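Local coordinates for protein beta-porphyranase A (Bacteroides plebeius, PDB 4AW7) that cleaves the sulfated red-seaweed polysaccharide porphyran at its (1->4) linkages between beta-D-galactose and alpha-L-galactose-6-sulfate, yielding mostly disaccharides, at residues N145-H150 / I191-A196; L166-Y171 / I216-A221; V100-A105 / L311-P316. All blocks are in the same frame, centred on the assembly; numbering follows the deposited sequence. Where two conformers were deposited one is given.

The three contacts lie in the catalytic (beta/alpha)8 barrel. Contact 1 joins the loop after strand 136-142 to strand 189-195 at the sugar-binding end. Contact 2, centred about 12 Å from it, pairs helices 160-179 and 212-219 outside the sheet; the two touch where Met167 and Tyr171 meet Pro147 and strand 189-195. Contact 3 crosses the barrel interior between strands 104-106 and 311-316, its centre about 16 Å from contact 1, which it touches through Phe312 on Ile191, and 21 Å from contact 2. Along the chain, the segments of contacts 1 and 2 alternate, and those of contact 3 flank them all. Contact 1 carries catalytic-site residues, and contact 2 packs behind its loop.

Contact 1: residues N145-H150 / I191-A196; sequences NEPFVH and IGYAAA. With K (potassium ion), chain F; GAL (beta-D-galactopyranose), chain D; GLA (alpha-D-galactopyranose), chain B.
Phe148 reaches over one face of the Tyr193 ring, with CE2 above its centre; the two rings are inclined at 34° and their centroids are 4.4 Å apart. Pro147 comes to the same tyrosine obliquely, its CG 4.0 Å from Tyr193 CD1, while its CD rests against the Tyr193 carbonyl. Tyr193 CG sits between its own backbone N and carbonyl carbon (chi1 64°), which turns the ring towards Phe148 and carries Tyr193 OH to within 2.9 Å of a potassium ion; Tyr207 and the carbonyl of Tyr197 complete the protein ligands. A leucine here would probably leave the potassium ion short of one ligand and open a gap beneath Phe148. The Gly192-Tyr193 peptide is cis. Beyond it, Glu146 N makes a weak, bent hydrogen bond to Ala194 O at 3.2 Å, and Ala194 CB packs 3.8 Å from Asn145 CA. The amide of Asn145 is gripped at both ends: ND2 gives a nearly straight hydrogen bond (2.8 Å, 170°) to O2 of the bound galactose, and Arg69 holds OD1. Glu146, the probable proton donor, shares a hydrogen bond through OE2 with His229 ND1 in this conformer. The site holds both galactose anomers superposed; the 1.4 Å from the beta-anomer's O1 to Glu146 OE2 is doubtful and supports no bond. An Asn-Glu pair after the fourth barrel strand, 136-142, is a hallmark of clan GH-A glycosidases. Helix 160-179 backs the loop, with Met167 against Pro147 and Val168 against Phe148, and strand 225-233 runs parallel beside strand 189-195.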
loop_
_atom_site.group_PDB
_atom_site.type_symbol
_atom_site.label_atom_id
_atom_site.label_comp_id
_atom_site.label_asym_id
_atom_site.label_seq_id
_atom_site.Cartn_x
_atom_site.Cartn_y
_atom_site.Cartn_z
ATOM N N ASN A 145 15.689 5.652 -2.871
ATOM C CA ASN A 145 14.348 6.197 -2.988
ATOM C C ASN A 145 14.123 6.795 -4.368
ATOM O O ASN A 145 14.979 7.539 -4.871
ATOM C CB ASN A 145 14.175 7.290 -1.960
ATOM C CG ASN A 145 12.766 7.850 -1.961
ATOM O OD1 ASN A 145 11.789 7.092 -1.838
ATOM N ND2 ASN A 145 12.641 9.173 -2.098
ATOM N N GLU A 146 12.961 6.510 -4.964
ATOM C CA GLU A 146 12.541 7.041 -6.274
ATOM C C GLU A 146 13.701 7.231 -7.259
ATOM O O GLU A 146 13.952 8.315 -7.779
ATOM C CB GLU A 146 11.717 8.289 -6.087
ATOM C CG GLU A 146 10.512 7.998 -5.191
ATOM C CD GLU A 146 9.537 9.110 -5.147
ATOM O OE1 GLU A 146 9.848 10.219 -5.609
ATOM O OE2 GLU A 146 8.428 8.872 -4.611
ATOM N N PRO A 147 14.376 6.115 -7.566
ATOM C CA PRO A 147 15.629 6.272 -8.291
ATOM C C PRO A 147 15.475 6.667 -9.745
ATOM O O PRO A 147 16.254 7.487 -10.231
ATOM C CB PRO A 147 16.279 4.874 -8.185
ATOM C CG PRO A 147 15.113 3.916 -7.972
ATOM C CD PRO A 147 14.153 4.720 -7.139
ATOM N N PHE A 148 14.538 6.035 -10.447
ATOM C CA PHE A 148 14.509 6.178 -11.896
ATOM C C PHE A 148 14.099 7.582 -12.340
ATOM O O PHE A 148 14.561 8.055 -13.384
ATOM C CB PHE A 148 13.551 5.161 -12.518
ATOM C CG PHE A 148 13.881 3.698 -12.294
ATOM C CD1 PHE A 148 15.175 3.278 -12.021
ATOM C CD2 PHE A 148 12.901 2.747 -12.344
ATOM C CE1 PHE A 148 15.462 1.967 -11.866
ATOM C CE2 PHE A 148 13.162 1.425 -12.163
ATOM C CZ PHE A 148 14.449 1.010 -11.926
ATOM N N VAL A 149 13.303 8.293 -11.550
ATOM C CA VAL A 149 12.933 9.643 -11.938
ATOM C C VAL A 149 14.152 10.565 -11.868
ATOM O O VAL A 149 14.118 11.649 -12.452
ATOM C CB VAL A 149 11.724 10.159 -11.180
ATOM C CG1 VAL A 149 10.412 9.306 -11.528
ATOM C CG2 VAL A 149 12.050 10.302 -9.734
ATOM N N HIS A 150 15.218 10.157 -11.178
ATOM C CA HIS A 150 16.473 10.895 -11.088
ATOM C C HIS A 150 17.562 10.450 -12.073
ATOM O O HIS A 150 18.649 11.003 -12.042
ATOM C CB HIS A 150 17.022 10.846 -9.647
ATOM C CG HIS A 150 16.171 11.604 -8.699
ATOM N ND1 HIS A 150 16.303 12.958 -8.540
ATOM C CD2 HIS A 150 15.107 11.231 -7.959
ATOM C CE1 HIS A 150 15.386 13.384 -7.685
ATOM N NE2 HIS A 150 14.628 12.358 -7.339
ATOM N N ILE A 191 14.048 -4.517 -0.059
ATOM C CA ILE A 191 12.887 -4.185 -0.876
ATOM C C ILE A 191 13.271 -3.140 -1.907
ATOM O O ILE A 191 14.176 -2.328 -1.662
ATOM C CB ILE A 191 11.700 -3.745 0.002
ATOM C CG1 ILE A 191 12.076 -2.556 0.878
ATOM C CG2 ILE A 191 11.182 -4.909 0.839
ATOM C CD1 ILE A 191 10.897 -1.855 1.587
ATOM N N GLY A 192 12.579 -3.130 -3.030
ATOM C CA GLY A 192 12.814 -2.096 -4.033
ATOM C C GLY A 192 11.718 -2.062 -5.049
ATOM O O GLY A 192 10.902 -2.981 -5.122
ATOM N N TYR A 193 11.657 -1.027 -5.877
ATOM C CA TYR A 193 12.637 0.066 -6.027
ATOM C C TYR A 193 12.166 1.419 -5.524
ATOM O O TYR A 193 12.708 2.426 -5.912
ATOM C CB TYR A 193 13.115 0.153 -7.485
ATOM C CG TYR A 193 12.041 0.525 -8.494
ATOM C CD1 TYR A 193 11.781 1.844 -8.834
ATOM C CD2 TYR A 193 11.300 -0.457 -9.142
ATOM C CE1 TYR A 193 10.805 2.169 -9.761
ATOM C CE2 TYR A 193 10.338 -0.123 -10.053
ATOM C CZ TYR A 193 10.077 1.175 -10.351
ATOM O OH TYR A 193 9.094 1.513 -11.305
ATOM N N ALA A 194 11.185 1.433 -4.639
ATOM C CA ALA A 194 10.658 2.665 -4.077
ATOM C C ALA A 194 10.085 3.524 -5.186
ATOM O O ALA A 194 10.364 4.728 -5.288
ATOM C CB ALA A 194 11.729 3.441 -3.252
ATOM N N ALA A 195 9.205 2.915 -5.990
ATOM C CA ALA A 195 8.747 3.527 -7.250
ATOM C C ALA A 195 7.884 4.764 -6.996
ATOM O O ALA A 195 6.816 4.691 -6.363
ATOM C CB ALA A 195 7.962 2.502 -7.998
ATOM N N ALA A 196 8.304 5.878 -7.573
ATOM C CA ALA A 196 7.572 7.148 -7.440
ATOM C C ALA A 196 6.427 7.310 -8.329
ATOM O O ALA A 196 5.523 8.097 -8.052
ATOM C CB ALA A 196 8.516 8.306 -7.783
HETATM K K K F . 8.364 4.274 -11.152
HETATM C C1 GAL D . 8.005 10.997 -3.018
HETATM C C2 GAL D . 9.246 11.384 -2.192
HETATM C C3 GAL D . 8.861 12.198 -0.971
HETATM C C4 GAL D . 7.873 13.288 -1.301
HETATM C C5 GAL D . 6.659 12.675 -2.020
HETATM C C6 GAL D . 5.495 13.731 -2.094
HETATM O O1 GAL D . 8.476 10.253 -4.211
HETATM O O2 GAL D . 10.000 10.179 -1.840
HETATM O O3 GAL D . 9.964 12.876 -0.431
HETATM O O4 GAL D . 8.500 14.286 -2.130
HETATM O O5 GAL D . 7.199 12.124 -3.307
HETATM O O6 GAL D . 4.634 13.558 -0.884
HETATM C C1 GLA B . 8.005 10.997 -3.018
HETATM C C2 GLA B . 9.246 11.384 -2.192
HETATM C C3 GLA B . 8.861 12.198 -0.971
HETATM C C4 GLA B . 7.873 13.288 -1.301
HETATM C C5 GLA B . 6.659 12.675 -2.020
HETATM C C6 GLA B . 5.495 13.731 -2.094
HETATM O O1 GLA B . 7.267 9.948 -2.554
HETATM O O2 GLA B . 10.000 10.179 -1.840
HETATM O O3 GLA B . 9.964 12.876 -0.431
HETATM O O4 GLA B . 8.500 14.286 -2.130
HETATM O O5 GLA B . 7.199 12.124 -3.307
HETATM O O6 GLA B . 4.634 13.558 -0.884
#

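Contact 2: residues L166-Y171 / I216-A221; sequences LMVDFY and IDRAGA
Asp169 and Arg218 join two neighbouring helices of the barrel's outer layer through a side-on salt bridge. Arg218 NE donates to Asp169 OD1 at 2.8 Å in a nearly straight bond, and Arg218 NH2 to Asp169 OD2 at 2.9 Å. Both oxygens lie close to the guanidinium plane and are met on their syn sides, but the carboxylate is twisted 32° from that plane, so the nitrogens stand somewhat off the carboxylate's own plane. Arg218 reaches so far because CG is anti to its backbone N (chi1 -173°) and the chain stays extended to NE. In the (beta/alpha)8 fold, helices 160-179 and 212-219 lie side by side in the outer layer, with strand 189-195 between them in sequence. Beneath the ion pair the packing turns apolar. Val168 CG1 touches both Ala219 CB, at 3.6 Å, and Arg218 CB, at 3.7 Å. The small alanine lets the backbones close in, with Val168 CA 6.1 Å from Ala219 CA. Tyr171 offers Ala219 just its CB, at 4.3 Å from Ala219 CB; its ring leads away, meeting Phe215 edge-to-face and placing OH in a hydrogen bond with the carbonyl of Leu144.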
loop_
_atom_site.group_PDB
_atom_site.type_symbol
_atom_site.label_atom_id
_atom_site.label_comp_id
_atom_site.label_asym_id
_atom_site.label_seq_id
_atom_site.Cartn_x
_atom_site.Cartn_y
_atom_site.Cartn_z
ATOM N N LEU A 166 22.094 0.601 -13.985
ATOM C CA LEU A 166 23.090 0.683 -12.908
ATOM C C LEU A 166 22.386 0.723 -11.533
ATOM O O LEU A 166 22.817 0.034 -10.591
ATOM C CB LEU A 166 23.985 1.916 -13.109
ATOM C CG LEU A 166 25.066 2.165 -12.036
ATOM C CD1 LEU A 166 26.024 0.945 -11.976
ATOM C CD2 LEU A 166 25.804 3.437 -12.334
ATOM N N MET A 167 21.311 1.481 -11.416
ATOM C CA MET A 167 20.558 1.559 -10.148
ATOM C C MET A 167 19.985 0.188 -9.789
ATOM O O MET A 167 20.002 -0.208 -8.615
ATOM C CB MET A 167 19.471 2.604 -10.316
ATOM C CG MET A 167 19.980 4.014 -10.318
ATOM S SD MET A 167 18.732 5.188 -10.944
ATOM C CE MET A 167 19.389 6.743 -10.304
ATOM N N VAL A 168 19.489 -0.529 -10.775
ATOM C CA VAL A 168 18.974 -1.865 -10.536
ATOM C C VAL A 168 20.099 -2.819 -10.130
ATOM O O VAL A 168 19.926 -3.644 -9.234
ATOM C CB VAL A 168 18.162 -2.387 -11.724
ATOM C CG1 VAL A 168 17.701 -3.831 -11.520
ATOM C CG2 VAL A 168 16.932 -1.470 -11.969
ATOM N N ASP A 169 21.278 -2.709 -10.772
ATOM C CA ASP A 169 22.414 -3.542 -10.415
ATOM C C ASP A 169 22.887 -3.269 -8.977
ATOM O O ASP A 169 23.332 -4.179 -8.282
ATOM C CB ASP A 169 23.550 -3.317 -11.415
ATOM C CG ASP A 169 23.295 -3.933 -12.759
ATOM O OD1 ASP A 169 22.414 -4.808 -12.909
ATOM O OD2 ASP A 169 24.034 -3.538 -13.716
ATOM N N PHE A 170 22.802 -2.016 -8.555
ATOM C CA PHE A 170 23.121 -1.591 -7.184
ATOM C C PHE A 170 22.170 -2.314 -6.227
ATOM O O PHE A 170 22.618 -2.978 -5.274
ATOM C CB PHE A 170 22.992 -0.068 -7.150
ATOM C CG PHE A 170 23.380 0.636 -5.873
ATOM C CD1 PHE A 170 24.666 1.070 -5.658
ATOM C CD2 PHE A 170 22.409 0.997 -4.948
ATOM C CE1 PHE A 170 24.991 1.811 -4.548
ATOM C CE2 PHE A 170 22.711 1.750 -3.859
ATOM C CZ PHE A 170 24.019 2.145 -3.630
ATOM N N TYR A 171 20.871 -2.224 -6.493
ATOM C CA TYR A 171 19.899 -2.976 -5.696
ATOM C C TYR A 171 20.222 -4.484 -5.633
ATOM O O TYR A 171 20.209 -5.112 -4.560
ATOM C CB TYR A 171 18.483 -2.810 -6.252
ATOM C CG TYR A 171 17.641 -1.702 -5.657
ATOM C CD1 TYR A 171 16.821 -1.943 -4.569
ATOM C CD2 TYR A 171 17.581 -0.421 -6.207
ATOM C CE1 TYR A 171 16.048 -0.970 -4.015
ATOM C CE2 TYR A 171 16.774 0.568 -5.667
ATOM C CZ TYR A 171 15.982 0.281 -4.563
ATOM O OH TYR A 171 15.138 1.187 -3.964
ATOM N N ILE A 216 12.172 -6.301 -11.666
ATOM C CA ILE A 216 11.856 -7.648 -11.252
ATOM C C ILE A 216 12.772 -8.662 -11.940
ATOM O O ILE A 216 13.274 -9.591 -11.302
ATOM C CB ILE A 216 10.364 -7.971 -11.446
ATOM C CG1 ILE A 216 9.514 -7.087 -10.510
ATOM C CG2 ILE A 216 10.080 -9.444 -11.188
ATOM C CD1 ILE A 216 8.017 -7.143 -10.763
ATOM N N ASP A 217 13.017 -8.481 -13.231
ATOM C CA ASP A 217 13.868 -9.418 -13.976
ATOM C C ASP A 217 15.322 -9.377 -13.526
ATOM O O ASP A 217 15.971 -10.405 -13.409
ATOM C CB ASP A 217 13.785 -9.092 -15.477
ATOM C CG ASP A 217 12.470 -9.467 -16.096
ATOM O OD1 ASP A 217 11.737 -10.339 -15.543
ATOM O OD2 ASP A 217 12.177 -8.925 -17.190
ATOM N N ARG A 218 15.857 -8.199 -13.289
ATOM C CA ARG A 218 17.286 -7.994 -13.130
ATOM C C ARG A 218 17.737 -7.972 -11.662
ATOM O O ARG A 218 18.838 -8.383 -11.348
ATOM C CB ARG A 218 17.698 -6.706 -13.851
ATOM C CG ARG A 218 19.157 -6.368 -13.953
ATOM C CD ARG A 218 19.342 -5.294 -15.029
ATOM N NE ARG A 218 20.730 -4.883 -15.118
ATOM C CZ ARG A 218 21.348 -4.575 -16.252
ATOM N NH1 ARG A 218 20.703 -4.622 -17.413
ATOM N NH2 ARG A 218 22.619 -4.197 -16.218
ATOM N N ALA A 219 16.902 -7.493 -10.748
ATOM C CA ALA A 219 17.159 -7.519 -9.308
ATOM C C ALA A 219 16.184 -8.359 -8.488
ATOM O O ALA A 219 16.477 -8.639 -7.319
ATOM C CB ALA A 219 17.182 -6.086 -8.750
ATOM N N GLY A 220 15.055 -8.766 -9.059
ATOM C CA GLY A 220 14.008 -9.359 -8.250
ATOM C C GLY A 220 14.351 -10.630 -7.541
ATOM O O GLY A 220 13.849 -10.866 -6.462
ATOM N N ALA A 221 15.229 -11.441 -8.113
ATOM C CA ALA A 221 15.651 -12.663 -7.448
ATOM C C ALA A 221 16.320 -12.391 -6.100
ATOM O O ALA A 221 16.321 -13.252 -5.242
ATOM C CB ALA A 221 16.610 -13.463 -8.344
#

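Contact 3: residues V100-A105 / L311-P316; sequences VKRYIA and LFISIP. With K (potassium ion), chain G.
Ile104 fits its CD1 between two isoleucines of the facing strand, 3.8 Å from Ile313 CG2 and 4.0 Å from Ile315 CG1. Ile104 runs alongside both isoleucines, pointing the other way, and all three are buried, forming the close, apolar part of the contact. Arg102 makes the wetter and partly exposed part. Its side chain is stretched out straight (chi1 -180°), which carries the guanidinium across to the corner at Phe312. There NH2 gives a hydrogen bond of 3.0 Å to Phe312 O, approaching in the carbonyl plane with a C=O...N angle of 148°. A water lying at the guanidinium edge makes a second bridge: it accepts from Arg102 NH1 at 2.9 Å and donates to Phe312 O at 2.7 Å, leaving that carbonyl held by two donors. Ile313 serves both parts, since its CD1 lies 3.5 Å above one face of the Arg102 guanidinium, displaced from its centre, while its CG2 branch faces Ile104. Glu139 forms a salt bridge with Arg102 NH1, and the carbonyl of Ser41 takes a further hydrogen bond from NH2, which together probably fix the rotation of the charged group. Tyr103 points away from the contact and binds a potassium ion through OH, at 2.9 Å, with Leu136 O as a second ligand. Strands 104-106 and 311-316 are not sheet neighbours; such inward-pointing aliphatic residues meeting from separate strands, here with Ile315 close to the substrate-binding His47, are typical of a (beta/alpha)8 barrel core.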
loop_
_atom_site.group_PDB
_atom_site.type_symbol
_atom_site.label_atom_id
_atom_site.label_comp_id
_atom_site.label_asym_id
_atom_site.label_seq_id
_atom_site.Cartn_x
_atom_site.Cartn_y
_atom_site.Cartn_z
ATOM N N VAL A 100 16.898 -6.123 15.689
ATOM C CA VAL A 100 16.200 -5.558 14.539
ATOM C C VAL A 100 15.164 -4.538 14.987
ATOM O O VAL A 100 14.282 -4.867 15.801
ATOM C CB VAL A 100 15.498 -6.653 13.732
ATOM C CG1 VAL A 100 14.746 -6.042 12.580
ATOM C CG2 VAL A 100 16.478 -7.697 13.228
ATOM N N LYS A 101 15.268 -3.300 14.502
ATOM C CA LYS A 101 14.284 -2.272 14.765
ATOM C C LYS A 101 13.365 -2.169 13.554
ATOM O O LYS A 101 13.824 -2.063 12.400
ATOM C CB LYS A 101 14.911 -0.921 15.031
ATOM C CG LYS A 101 13.931 0.137 15.544
ATOM C CD LYS A 101 14.628 1.481 15.800
ATOM C CE LYS A 101 13.688 2.580 16.175
ATOM N NZ LYS A 101 13.495 2.579 17.611
ATOM N N ARG A 102 12.062 -2.166 13.788
ATOM C CA ARG A 102 11.106 -2.104 12.701
ATOM C C ARG A 102 11.010 -0.702 12.146
ATOM O O ARG A 102 10.414 0.185 12.729
ATOM C CB ARG A 102 9.741 -2.601 13.128
ATOM C CG ARG A 102 8.718 -2.554 11.992
ATOM C CD ARG A 102 7.440 -3.316 12.374
ATOM N NE ARG A 102 6.427 -3.275 11.360
ATOM C CZ ARG A 102 6.292 -4.161 10.393
ATOM N NH1 ARG A 102 7.185 -5.102 10.177
ATOM N NH2 ARG A 102 5.265 -4.051 9.575
ATOM N N TYR A 103 11.612 -0.511 10.970
ATOM C CA TYR A 103 11.486 0.691 10.138
ATOM C C TYR A 103 12.134 0.353 8.797
ATOM O O TYR A 103 12.792 -0.690 8.658
ATOM C CB TYR A 103 12.134 1.923 10.771
ATOM C CG TYR A 103 13.647 1.991 10.793
ATOM C CD1 TYR A 103 14.379 1.301 11.737
ATOM C CD2 TYR A 103 14.349 2.750 9.859
ATOM C CE1 TYR A 103 15.761 1.395 11.771
ATOM C CE2 TYR A 103 15.709 2.840 9.875
ATOM C CZ TYR A 103 16.420 2.162 10.832
ATOM O OH TYR A 103 17.798 2.210 10.863
ATOM N N ILE A 104 11.951 1.253 7.836
ATOM C CA ILE A 104 12.578 1.160 6.536
ATOM C C ILE A 104 13.695 2.190 6.437
ATOM O O ILE A 104 13.452 3.393 6.564
ATOM C CB ILE A 104 11.576 1.460 5.403
ATOM C CG1 ILE A 104 10.350 0.550 5.452
ATOM C CG2 ILE A 104 12.268 1.411 4.049
ATOM C CD1 ILE A 104 9.195 1.009 4.543
ATOM N N ALA A 105 14.922 1.726 6.208
ATOM C CA ALA A 105 16.033 2.602 5.874
ATOM C C ALA A 105 16.052 2.768 4.359
ATOM O O ALA A 105 15.999 1.761 3.637
ATOM C CB ALA A 105 17.359 1.998 6.366
ATOM N N LEU A 311 1.806 -8.299 2.355
ATOM C CA LEU A 311 2.245 -6.924 2.629
ATOM C C LEU A 311 3.220 -6.950 3.794
ATOM O O LEU A 311 2.868 -7.318 4.907
ATOM C CB LEU A 311 1.048 -6.042 2.951
ATOM C CG LEU A 311 1.388 -4.552 3.220
ATOM C CD1 LEU A 311 1.777 -3.802 1.942
ATOM C CD2 LEU A 311 0.189 -3.877 3.894
ATOM N N PHE A 312 4.459 -6.523 3.546
ATOM C CA PHE A 312 5.383 -6.359 4.650
ATOM C C PHE A 312 5.014 -5.212 5.601
ATOM O O PHE A 312 5.038 -5.346 6.839
ATOM C CB PHE A 312 6.813 -6.058 4.156
ATOM C CG PHE A 312 7.606 -7.237 3.645
ATOM C CD1 PHE A 312 7.600 -8.457 4.246
ATOM C CD2 PHE A 312 8.459 -7.067 2.567
ATOM C CE1 PHE A 312 8.401 -9.500 3.792
ATOM C CE2 PHE A 312 9.261 -8.099 2.107
ATOM C CZ PHE A 312 9.237 -9.300 2.723
ATOM N N ILE A 313 4.703 -4.072 5.006
ATOM C CA ILE A 313 4.528 -2.819 5.733
ATOM C C ILE A 313 3.953 -1.796 4.766
ATOM O O ILE A 313 4.231 -1.866 3.569
ATOM C CB ILE A 313 5.860 -2.344 6.363
ATOM C CG1 ILE A 313 5.651 -1.229 7.392
ATOM C CG2 ILE A 313 6.884 -1.962 5.292
ATOM C CD1 ILE A 313 6.863 -0.952 8.318
ATOM N N SER A 314 3.266 -0.807 5.309
ATOM C CA SER A 314 2.827 0.377 4.593
ATOM C C SER A 314 3.021 1.569 5.518
ATOM O O SER A 314 2.925 1.435 6.747
ATOM C CB SER A 314 1.407 0.280 4.057
ATOM O OG SER A 314 0.424 0.260 5.070
ATOM N N ILE A 315 3.291 2.727 4.943
ATOM C CA ILE A 315 3.639 3.934 5.699
ATOM C C ILE A 315 2.850 5.126 5.181
ATOM O O ILE A 315 3.131 5.664 4.110
ATOM C CB ILE A 315 5.139 4.280 5.564
ATOM C CG1 ILE A 315 6.091 3.093 5.854
ATOM C CG2 ILE A 315 5.491 5.510 6.451
ATOM C CD1 ILE A 315 6.179 2.647 7.261
ATOM N N PRO A 316 1.833 5.576 5.923
ATOM C CA PRO A 316 1.163 6.833 5.634
ATOM C C PRO A 316 2.196 7.972 5.571
ATOM O O PRO A 316 3.067 8.043 6.442
ATOM C CB PRO A 316 0.233 6.971 6.888
ATOM C CG PRO A 316 0.020 5.594 7.340
ATOM C CD PRO A 316 1.319 4.955 7.154
HETATM K K K G . 19.105 0.915 13.121
HETATM O O HOH W 1 6.293 -7.224 8.400
#